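Local coordinates for 3'3'-cGAMP-specific phosphodiesterase 3 (PDB 5Z7C), which is a bacterial phosphodiesterase from Vibrio cholerae, built largely of helices and belonging to the HD-domain family of proteins, at residues E62-F70 / V259-A267. The protein carries 2 engineered substitutions. Numbering follows the deposited sequence.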
# COMPACT_ATOMS: atom_id res chain seq x y z
N GLU A 62 -16.31 15.75 15.71
CA GLU A 62 -15.80 14.40 15.79
C GLU A 62 -15.87 13.75 14.45
O GLU A 62 -14.98 13.01 14.09
CB GLU A 62 -16.60 13.59 16.78
CG GLU A 62 -16.50 14.07 18.18
CD GLU A 62 -15.13 13.95 18.72
OE1 GLU A 62 -14.37 13.12 18.24
OE2 GLU A 62 -14.78 14.68 19.64
N PRO A 63 -16.91 14.02 13.70
CA PRO A 63 -16.99 13.47 12.37
C PRO A 63 -15.88 13.99 11.52
O PRO A 63 -15.35 13.26 10.75
CB PRO A 63 -18.32 14.00 11.89
CG PRO A 63 -19.09 14.02 13.03
CD PRO A 63 -18.22 14.48 14.13
N GLU A 64 -15.56 15.26 11.64
CA GLU A 64 -14.49 15.83 10.86
C GLU A 64 -13.18 15.23 11.21
O GLU A 64 -12.39 14.95 10.35
CB GLU A 64 -14.45 17.32 11.08
CG GLU A 64 -15.69 17.97 10.58
CD GLU A 64 -15.78 19.43 10.88
OE1 GLU A 64 -15.27 19.88 11.92
OE2 GLU A 64 -16.38 20.14 10.07
N LEU A 65 -12.94 15.03 12.48
CA LEU A 65 -11.73 14.40 12.89
C LEU A 65 -11.65 13.00 12.38
O LEU A 65 -10.58 12.50 12.18
CB LEU A 65 -11.62 14.41 14.38
CG LEU A 65 -11.45 15.81 14.89
CD1 LEU A 65 -12.09 15.96 16.20
CD2 LEU A 65 -10.01 16.09 14.99
N HIS A 66 -12.77 12.35 12.26
CA HIS A 66 -12.77 11.03 11.71
C HIS A 66 -12.36 11.07 10.27
O HIS A 66 -11.52 10.34 9.84
CB HIS A 66 -14.17 10.47 11.80
CG HIS A 66 -14.38 9.21 11.04
ND1 HIS A 66 -14.73 9.19 9.72
CD2 HIS A 66 -14.32 7.92 11.42
CE1 HIS A 66 -14.87 7.95 9.31
NE2 HIS A 66 -14.62 7.16 10.33
N ASP A 67 -13.00 11.93 9.51
CA ASP A 67 -12.75 12.05 8.10
C ASP A 67 -11.35 12.51 7.84
O ASP A 67 -10.77 12.17 6.86
CB ASP A 67 -13.75 12.98 7.47
CG ASP A 67 -15.03 12.33 7.20
OD1 ASP A 67 -15.37 11.42 7.93
OD2 ASP A 67 -15.71 12.69 6.25
N LEU A 68 -10.84 13.35 8.69
CA LEU A 68 -9.48 13.79 8.60
C LEU A 68 -8.51 12.67 8.81
O LEU A 68 -7.49 12.62 8.19
CB LEU A 68 -9.23 14.90 9.59
CG LEU A 68 -7.82 15.43 9.59
CD1 LEU A 68 -7.57 16.13 8.31
CD2 LEU A 68 -7.62 16.33 10.71
N PHE A 69 -8.82 11.78 9.71
CA PHE A 69 -7.92 10.72 10.07
C PHE A 69 -7.64 9.87 8.88
O PHE A 69 -6.53 9.47 8.63
CB PHE A 69 -8.62 9.90 11.13
CG PHE A 69 -7.85 8.73 11.62
CD1 PHE A 69 -6.84 8.90 12.47
CD2 PHE A 69 -8.18 7.48 11.25
CE1 PHE A 69 -6.16 7.85 12.91
CE2 PHE A 69 -7.50 6.45 11.69
CZ PHE A 69 -6.48 6.64 12.53
N PHE A 70 -8.69 9.51 8.20
CA PHE A 70 -8.58 8.75 6.99
C PHE A 70 -7.99 9.48 5.80
O PHE A 70 -7.23 8.91 5.06
CB PHE A 70 -9.87 8.00 6.73
CG PHE A 70 -10.12 6.94 7.75
CD1 PHE A 70 -9.31 5.87 7.85
CD2 PHE A 70 -11.13 7.05 8.65
CE1 PHE A 70 -9.52 4.93 8.78
CE2 PHE A 70 -11.33 6.10 9.58
CZ PHE A 70 -10.52 5.06 9.64
N VAL A 259 -1.17 6.71 17.34
CA VAL A 259 -2.04 7.34 16.38
C VAL A 259 -3.42 6.78 16.52
O VAL A 259 -4.40 7.45 16.24
CB VAL A 259 -1.50 7.18 14.98
CG1 VAL A 259 -2.44 7.74 14.01
CG2 VAL A 259 -0.25 7.92 14.88
N MET A 260 -3.48 5.55 16.96
CA MET A 260 -4.70 4.78 17.09
C MET A 260 -5.60 5.46 18.07
O MET A 260 -6.79 5.49 17.93
CB MET A 260 -4.36 3.40 17.62
CG MET A 260 -4.14 2.31 16.62
SD MET A 260 -5.49 2.20 15.52
CE MET A 260 -6.18 0.77 16.11
N ASN A 261 -4.98 6.01 19.09
CA ASN A 261 -5.65 6.70 20.15
C ASN A 261 -6.18 8.05 19.78
O ASN A 261 -6.87 8.66 20.55
CB ASN A 261 -4.75 6.79 21.36
CG ASN A 261 -4.46 5.45 21.99
OD1 ASN A 261 -5.32 4.61 22.06
ND2 ASN A 261 -3.26 5.26 22.45
N LEU A 262 -5.76 8.58 18.66
CA LEU A 262 -6.22 9.89 18.25
C LEU A 262 -7.64 10.11 17.78
O LEU A 262 -8.21 11.13 18.11
CB LEU A 262 -5.25 10.48 17.25
CG LEU A 262 -3.86 10.65 17.81
CD1 LEU A 262 -3.00 11.27 16.78
CD2 LEU A 262 -3.89 11.47 19.02
N PRO A 263 -8.16 9.23 16.97
CA PRO A 263 -9.44 9.46 16.33
C PRO A 263 -10.63 9.21 17.20
O PRO A 263 -10.52 8.61 18.24
CB PRO A 263 -9.41 8.48 15.19
CG PRO A 263 -8.55 7.44 15.62
CD PRO A 263 -7.56 7.97 16.54
N PRO A 264 -11.80 9.53 16.72
CA PRO A 264 -13.03 9.14 17.37
C PRO A 264 -13.23 7.67 17.26
O PRO A 264 -12.60 7.06 16.46
CB PRO A 264 -14.06 9.85 16.55
CG PRO A 264 -13.43 10.99 16.08
CD PRO A 264 -11.97 10.81 16.06
N ALA A 265 -14.12 7.11 18.05
CA ALA A 265 -14.32 5.68 18.15
C ALA A 265 -14.79 5.12 16.84
O ALA A 265 -14.56 3.99 16.50
CB ALA A 265 -15.30 5.39 19.21
N GLN A 266 -15.37 5.98 16.05
CA GLN A 266 -15.97 5.62 14.80
C GLN A 266 -14.90 5.01 13.92
O GLN A 266 -15.18 4.20 13.09
CB GLN A 266 -16.50 6.89 14.19
CG GLN A 266 -17.36 6.76 12.99
CD GLN A 266 -17.67 8.11 12.40
OE1 GLN A 266 -17.39 9.14 13.00
NE2 GLN A 266 -18.27 8.11 11.22
N ALA A 267 -13.67 5.38 14.14
CA ALA A 267 -12.58 4.94 13.32
C ALA A 267 -12.25 3.51 13.57
O ALA A 267 -11.50 2.92 12.85
CB ALA A 267 -11.40 5.77 13.61
O HOH W 1 -15.85 5.01 9.97
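F69, on helix 62-73, and P263, in the turn that follows helix 255-260, meet in a CH-pi contact. CG of P263 sits 3.8 Å from the centroid of the F69 ring and only 18° off its normal, so the rigid, puckered pyrrolidine ring sets CG over the aromatic face. A chi1 of 179°, with CG of F69 opposite its own backbone N, carries the ring to this proline and to V259, whose CG1 lies 3.9 Å from CE1 of F69. The small methyl of A267 packs against F70, its CB 4.0 Å from CE2 of F70; the same CB also approaches CD2 of F69, and a short side chain suits a place beside both rings. Nearer the start of the helix, CD of P264 packs 4.0 Å from CB of L65.

The polar part centres on H66. The side-chain amide of Q266 stacks over one face of the imidazole, the planes 12° apart and CD of Q266 3.5 Å from CD2 of H66; the extended Q266 chain gives it the length to get there. CD2 of F70 lies over the rim of the opposite face. In the ring plane, ND1 of H66 donates to OD1 of D67 at 2.9 Å, a nearly straight bond that should fix the ring's rotation. A water lies between NE2 of H66 and the backbone O of Q266, though its short distance to NE2 makes the bridge doubtful.

F69 also touches C48 and M52 of helix 43-56, and F70 reaches helix 22-35, so the contact joins the 259-267 segment to helix 62-73 beside these two helices. Cohesion comes from apolar, CH-pi and amide-on-imidazole contacts, with the H66-D67 bond orienting the imidazole from within one segment.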